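Local coordinates for protein putative secreted endoglycosylceramidase (Rhodococcus hoagii, PDB 6JYZ) that probably hydrolyses the glycosidic link between galactose-based sugars and ceramide in glycolipids, as a glycoside hydrolase family 5 enzyme, at residues D127-Y132 against W157-G162; V179-Q184 against D188-V193. All blocks are in the same frame, centred on the assembly; numbering follows the deposited sequence.

Contact 1 (D127-Y132 against W157-G162)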
loop_
_atom_site.group_PDB
_atom_site.type_symbol
_atom_site.label_atom_id
_atom_site.label_comp_id
_atom_site.label_asym_id
_atom_site.label_seq_id
_atom_site.Cartn_x
_atom_site.Cartn_y
_atom_site.Cartn_z
ATOM N N ASP A 127 5.508 -0.137 -11.263
ATOM C CA ASP A 127 5.227 -1.476 -11.792
ATOM C C ASP A 127 6.126 -1.645 -12.996
ATOM O O ASP A 127 6.238 -0.725 -13.809
ATOM C CB ASP A 127 3.776 -1.627 -12.302
ATOM C CG ASP A 127 2.753 -1.303 -11.245
ATOM O OD1 ASP A 127 2.498 -2.176 -10.387
ATOM O OD2 ASP A 127 2.194 -0.184 -11.267
ATOM N N ALA A 128 6.773 -2.811 -13.128
ATOM C CA ALA A 128 7.594 -3.050 -14.311
ATOM C C ALA A 128 8.561 -1.895 -14.557
ATOM O O ALA A 128 8.764 -1.459 -15.688
ATOM C CB ALA A 128 6.759 -3.356 -15.556
ATOM N N TRP A 129 9.160 -1.432 -13.436
ATOM C CA TRP A 129 10.212 -0.392 -13.453
ATOM C C TRP A 129 9.704 1.035 -13.719
ATOM O O TRP A 129 10.044 1.915 -12.903
ATOM C CB TRP A 129 11.389 -0.745 -14.401
ATOM C CG TRP A 129 12.441 0.341 -14.364
ATOM C CD1 TRP A 129 12.611 1.294 -15.339
ATOM C CD2 TRP A 129 13.356 0.629 -13.298
ATOM N NE1 TRP A 129 13.640 2.121 -14.931
ATOM C CE2 TRP A 129 14.092 1.780 -13.678
ATOM C CE3 TRP A 129 13.620 0.044 -12.049
ATOM C CZ2 TRP A 129 15.039 2.355 -12.829
ATOM C CZ3 TRP A 129 14.555 0.637 -11.218
ATOM C CH2 TRP A 129 15.234 1.799 -11.615
ATOM N N GLY A 130 9.024 1.301 -14.822
ATOM C CA GLY A 130 8.611 2.680 -15.052
ATOM C C GLY A 130 7.807 2.870 -16.299
ATOM O O GLY A 130 7.442 1.925 -16.999
ATOM N N PRO A 131 7.482 4.152 -16.609
ATOM C CA PRO A 131 6.709 4.435 -17.820
ATOM C C PRO A 131 7.426 4.185 -19.134
ATOM O O PRO A 131 6.726 4.172 -20.144
ATOM C CB PRO A 131 6.428 5.978 -17.746
ATOM C CG PRO A 131 6.626 6.316 -16.256
ATOM C CD PRO A 131 7.736 5.359 -15.783
ATOM N N TYR A 132 8.746 4.007 -19.109
ATOM C CA TYR A 132 9.504 4.074 -20.361
ATOM C C TYR A 132 9.982 2.702 -20.781
ATOM O O TYR A 132 10.880 2.649 -21.653
ATOM C CB TYR A 132 10.659 5.099 -20.203
ATOM C CG TYR A 132 10.118 6.469 -19.892
ATOM C CD1 TYR A 132 9.590 7.252 -20.916
ATOM C CD2 TYR A 132 10.012 6.933 -18.607
ATOM C CE1 TYR A 132 8.979 8.486 -20.640
ATOM C CE2 TYR A 132 9.405 8.153 -18.289
ATOM C CZ TYR A 132 8.884 8.894 -19.313
ATOM O OH TYR A 132 8.267 10.114 -19.041
ATOM N N TRP A 157 15.436 9.100 -17.670
ATOM C CA TRP A 157 16.877 9.254 -17.554
ATOM C C TRP A 157 17.499 8.178 -16.675
ATOM O O TRP A 157 18.706 7.912 -16.748
ATOM C CB TRP A 157 17.241 10.684 -17.046
ATOM C CG TRP A 157 16.716 10.985 -15.650
ATOM C CD1 TRP A 157 15.565 11.685 -15.357
ATOM C CD2 TRP A 157 17.313 10.587 -14.399
ATOM N NE1 TRP A 157 15.426 11.784 -13.997
ATOM C CE2 TRP A 157 16.443 11.063 -13.380
ATOM C CE3 TRP A 157 18.469 9.886 -14.008
ATOM C CZ2 TRP A 157 16.681 10.803 -12.022
ATOM C CZ3 TRP A 157 18.754 9.688 -12.662
ATOM C CH2 TRP A 157 17.824 10.127 -11.698
ATOM N N ALA A 158 16.706 7.564 -15.767
ATOM C CA ALA A 158 17.183 6.538 -14.843
ATOM C C ALA A 158 16.978 5.135 -15.405
ATOM O O ALA A 158 17.250 4.177 -14.639
ATOM C CB ALA A 158 16.515 6.668 -13.494
ATOM N N THR A 159 16.479 4.976 -16.614
ATOM C CA THR A 159 16.051 3.695 -17.167
ATOM C C THR A 159 17.124 3.187 -18.146
ATOM O O THR A 159 17.331 3.782 -19.211
ATOM C CB THR A 159 14.741 3.879 -17.896
ATOM O OG1 THR A 159 13.751 4.284 -16.919
ATOM C CG2 THR A 159 14.247 2.564 -18.496
ATOM N N LEU A 160 17.839 2.155 -17.732
ATOM C CA LEU A 160 19.052 1.658 -18.396
ATOM C C LEU A 160 18.808 0.195 -18.795
ATOM O O LEU A 160 19.101 -0.727 -18.045
ATOM C CB LEU A 160 20.252 1.820 -17.468
ATOM C CG LEU A 160 20.501 3.266 -16.989
ATOM C CD1 LEU A 160 21.624 3.264 -15.964
ATOM C CD2 LEU A 160 20.788 4.202 -18.180
ATOM N N THR A 161 18.267 -0.005 -19.967
ATOM C CA THR A 161 17.774 -1.322 -20.381
ATOM C C THR A 161 18.805 -2.107 -21.184
ATOM O O THR A 161 18.513 -3.244 -21.544
ATOM C CB THR A 161 16.516 -1.240 -21.210
ATOM O OG1 THR A 161 16.896 -0.586 -22.434
ATOM C CG2 THR A 161 15.358 -0.556 -20.486
ATOM N N GLY A 162 19.953 -1.514 -21.481
ATOM C CA GLY A 162 20.974 -2.214 -22.301
ATOM C C GLY A 162 20.501 -2.491 -23.737
ATOM O O GLY A 162 21.147 -3.334 -24.391
HETATM O O HOH W 1 10.874 4.145 -16.851
#
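W129 reaches T159 with the edge of its indole, an example of how one aromatic N-H can join two distant parts of a long loop. A classic gamma turn, closed by a weak bond from G130 N to A128 O, carries the tryptophan at its middle. CB points toward residues 157-162, and CG lies anti to the backbone N (chi1 -179°), which carries the ring out to that segment. CD1 of W129 is the first ring atom to meet the threonine, 3.6 Å from OG1 of T159, with CG2 slightly farther. Next along the edge, NE1 of W129 donates to OG1 of T159 at 2.9 Å; the bond is somewhat bent (149° at the hydrogen), but the oxygen lies only 7° out of the indole plane. Farther on, CZ2 of W129 rests 3.4 Å from the carbonyl O of A158, also near the ring plane. The side chains of W129 and T159 run alongside each other in opposed senses.

The threonine hydroxyl is gripped three times. Besides the indole N-H, OG1 of T159 accepts from water 1 at 2.9 Å, and it is hydrogen-bonded to the backbone oxygen of P155. The same water takes the backbone N-H of Y132 (3.1 Å from N), so a second, water-mediated bridge runs beside the direct one.

Both segments belong to the long loop between strand 119-124 and helix 177-187. W129 packs on A182 of that helix and on W88 of helix 88-91, while A158 touches W88 and V193, where helix 193-206 begins.

Contact 2 (V179-Q184 against D188-V193); sequences VARAFQ and DDEQGV
The guanidinium of R181 meets E190 at its edge, not over a face: OE2 lies near the guanidinium plane, and the carboxylate stands almost perpendicular to it, the planes 86° apart. NH2 of R181 makes the salt bridge to OE2 of E190 at 2.8 Å, OE2 offering its syn lone pair; NH1 adds a weak bond to the same oxygen. The amide of Q184 is likewise used at its edge. Its NE2 donates to OD2 of D188 at 3.2 Å, in the amide plane yet from above the carboxylate, 50° out of that plane. NE2 also bonds Q236, and OE1 accepts from the backbone N of L227, which helps fix the amide's rotation.

Water 2 ties the two pairs together, donating to OE2 of E190 (2.6 Å) and to OD2 of D188 (2.7 Å) and accepting weakly from R181 NH1. Were E190 an alanine, R181 would probably lose this charge partner, since OD2 of D188 is 5.6 Å from NH1 of R181, and the guanidinium would be freer to turn.

In the backbone, D188 N donates to Q184 O at 2.9 Å in the last turn of helix 177-187. D189 then leaves helical phi/psi with a positive phi, in a Schellman motif, and G192 takes the N-cap position of helix 193-206: a tight helix-to-helix turn, with the side chains of D188 and E190 reaching back to the first helix.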
loop_
_atom_site.group_PDB
_atom_site.type_symbol
_atom_site.label_atom_id
_atom_site.label_comp_id
_atom_site.label_asym_id
_atom_site.label_seq_id
_atom_site.Cartn_x
_atom_site.Cartn_y
_atom_site.Cartn_z
ATOM N N VAL A 179 12.898 -4.780 -18.519
ATOM C CA VAL A 179 12.543 -4.395 -17.145
ATOM C C VAL A 179 13.527 -5.020 -16.200
ATOM O O VAL A 179 14.011 -4.350 -15.270
ATOM C CB VAL A 179 11.114 -4.881 -16.839
ATOM C CG1 VAL A 179 10.742 -4.737 -15.351
ATOM C CG2 VAL A 179 10.111 -4.107 -17.705
ATOM N N ALA A 180 13.864 -6.299 -16.397
ATOM C CA ALA A 180 14.817 -6.950 -15.524
ATOM C C ALA A 180 16.186 -6.269 -15.567
ATOM O O ALA A 180 16.853 -6.085 -14.530
ATOM C CB ALA A 180 14.924 -8.438 -15.878
ATOM N N ARG A 181 16.633 -5.889 -16.759
ATOM C CA ARG A 181 17.928 -5.265 -16.910
ATOM C C ARG A 181 17.918 -3.883 -16.235
ATOM O O ARG A 181 18.891 -3.517 -15.615
ATOM C CB ARG A 181 18.243 -5.132 -18.422
ATOM C CG ARG A 181 19.605 -4.499 -18.704
ATOM C CD ARG A 181 20.751 -5.357 -18.260
ATOM N NE ARG A 181 22.083 -4.712 -18.274
ATOM C CZ ARG A 181 22.582 -4.124 -17.257
ATOM N NH1 ARG A 181 21.856 -3.867 -16.163
ATOM N NH2 ARG A 181 23.852 -3.761 -17.255
ATOM N N ALA A 182 16.833 -3.111 -16.399
ATOM C CA ALA A 182 16.752 -1.776 -15.778
ATOM C C ALA A 182 16.783 -1.911 -14.271
ATOM O O ALA A 182 17.432 -1.117 -13.578
ATOM C CB ALA A 182 15.511 -1.042 -16.206
ATOM N N PHE A 183 16.084 -2.906 -13.699
ATOM C CA PHE A 183 16.175 -3.113 -12.266
ATOM C C PHE A 183 17.578 -3.498 -11.854
ATOM O O PHE A 183 18.077 -3.044 -10.804
ATOM C CB PHE A 183 15.211 -4.233 -11.774
ATOM C CG PHE A 183 13.914 -3.659 -11.252
ATOM C CD1 PHE A 183 13.905 -3.160 -9.963
ATOM C CD2 PHE A 183 12.755 -3.659 -12.015
ATOM C CE1 PHE A 183 12.674 -2.635 -9.457
ATOM C CE2 PHE A 183 11.576 -3.132 -11.507
ATOM C CZ PHE A 183 11.575 -2.635 -10.267
ATOM N N GLN A 184 18.265 -4.372 -12.624
ATOM C CA GLN A 184 19.591 -4.786 -12.217
ATOM C C GLN A 184 20.547 -3.583 -12.268
ATOM O O GLN A 184 21.416 -3.444 -11.400
ATOM C CB GLN A 184 20.120 -5.956 -13.048
ATOM C CG GLN A 184 21.381 -6.564 -12.415
ATOM C CD GLN A 184 21.080 -7.055 -11.011
ATOM O OE1 GLN A 184 20.015 -7.660 -10.760
ATOM N NE2 GLN A 184 22.006 -6.856 -10.079
ATOM N N ASP A 188 22.721 -2.358 -9.101
ATOM C CA ASP A 188 24.184 -2.175 -9.243
ATOM C C ASP A 188 24.598 -0.709 -9.200
ATOM O O ASP A 188 25.784 -0.415 -9.283
ATOM C CB ASP A 188 24.645 -2.887 -10.506
ATOM C CG ASP A 188 24.467 -4.431 -10.322
ATOM O OD1 ASP A 188 24.614 -4.912 -9.203
ATOM O OD2 ASP A 188 24.329 -5.034 -11.279
ATOM N N ASP A 189 23.651 0.214 -9.070
ATOM C CA ASP A 189 23.909 1.660 -8.975
ATOM C C ASP A 189 24.634 2.121 -10.238
ATOM O O ASP A 189 25.464 3.046 -10.188
ATOM C CB ASP A 189 24.672 2.057 -7.704
ATOM C CG ASP A 189 24.448 3.492 -7.288
ATOM O OD1 ASP A 189 23.541 4.178 -7.758
ATOM O OD2 ASP A 189 25.226 3.868 -6.358
ATOM N N GLU A 190 24.287 1.600 -11.410
ATOM C CA GLU A 190 24.884 2.090 -12.662
ATOM C C GLU A 190 24.486 3.549 -12.822
ATOM O O GLU A 190 23.343 3.954 -12.590
ATOM C CB GLU A 190 24.321 1.305 -13.843
ATOM C CG GLU A 190 24.817 -0.110 -13.966
ATOM C CD GLU A 190 24.311 -0.818 -15.219
ATOM O OE1 GLU A 190 23.865 -0.193 -16.185
ATOM O OE2 GLU A 190 24.349 -2.038 -15.148
ATOM N N GLN A 191 25.474 4.372 -13.210
ATOM C CA GLN A 191 25.299 5.803 -13.428
ATOM C C GLN A 191 24.806 6.474 -12.145
ATOM O O GLN A 191 24.232 7.572 -12.215
ATOM C CB GLN A 191 24.443 6.091 -14.649
ATOM C CG GLN A 191 25.082 5.534 -15.929
ATOM C CD GLN A 191 24.233 5.869 -17.143
ATOM O OE1 GLN A 191 23.363 6.773 -17.178
ATOM N NE2 GLN A 191 24.460 5.118 -18.189
ATOM N N GLY A 192 24.979 5.827 -10.991
ATOM C CA GLY A 192 24.481 6.417 -9.743
ATOM C C GLY A 192 22.967 6.466 -9.637
ATOM O O GLY A 192 22.466 7.187 -8.761
ATOM N N VAL A 193 22.206 5.677 -10.378
ATOM C CA VAL A 193 20.749 5.858 -10.347
ATOM C C VAL A 193 20.172 5.469 -8.985
ATOM O O VAL A 193 19.194 6.092 -8.565
ATOM C CB VAL A 193 19.995 5.118 -11.452
ATOM C CG1 VAL A 193 20.384 5.650 -12.826
ATOM C CG2 VAL A 193 20.186 3.582 -11.419
HETATM O O HOH W 2 23.758 -4.208 -13.750
#

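In the fold
Contacts 1 and 2 follow one another along the chain, yet their centres are only about 9 Å apart, because helix 177-187 packs against the loop that precedes it. The F183 ring meets the W129 indole edge-to-face, and CE2 of F183 lies 3.5 Å from N of W129. Nearby, V179 CG2 packs 3.6 Å from A128 O, and R181 CG sits 3.3 Å from T161 O. The loop of contact 1 follows strand 119-124 at the C-terminal end of a barrel strand, the side where family 5 enzymes keep their active site. Both contacts are peripheral, their centres about 21 and 24 Å from that of the chain; contact 1 joins two parts of one loop, contact 2 ties helix 177-187 to the turn that follows it.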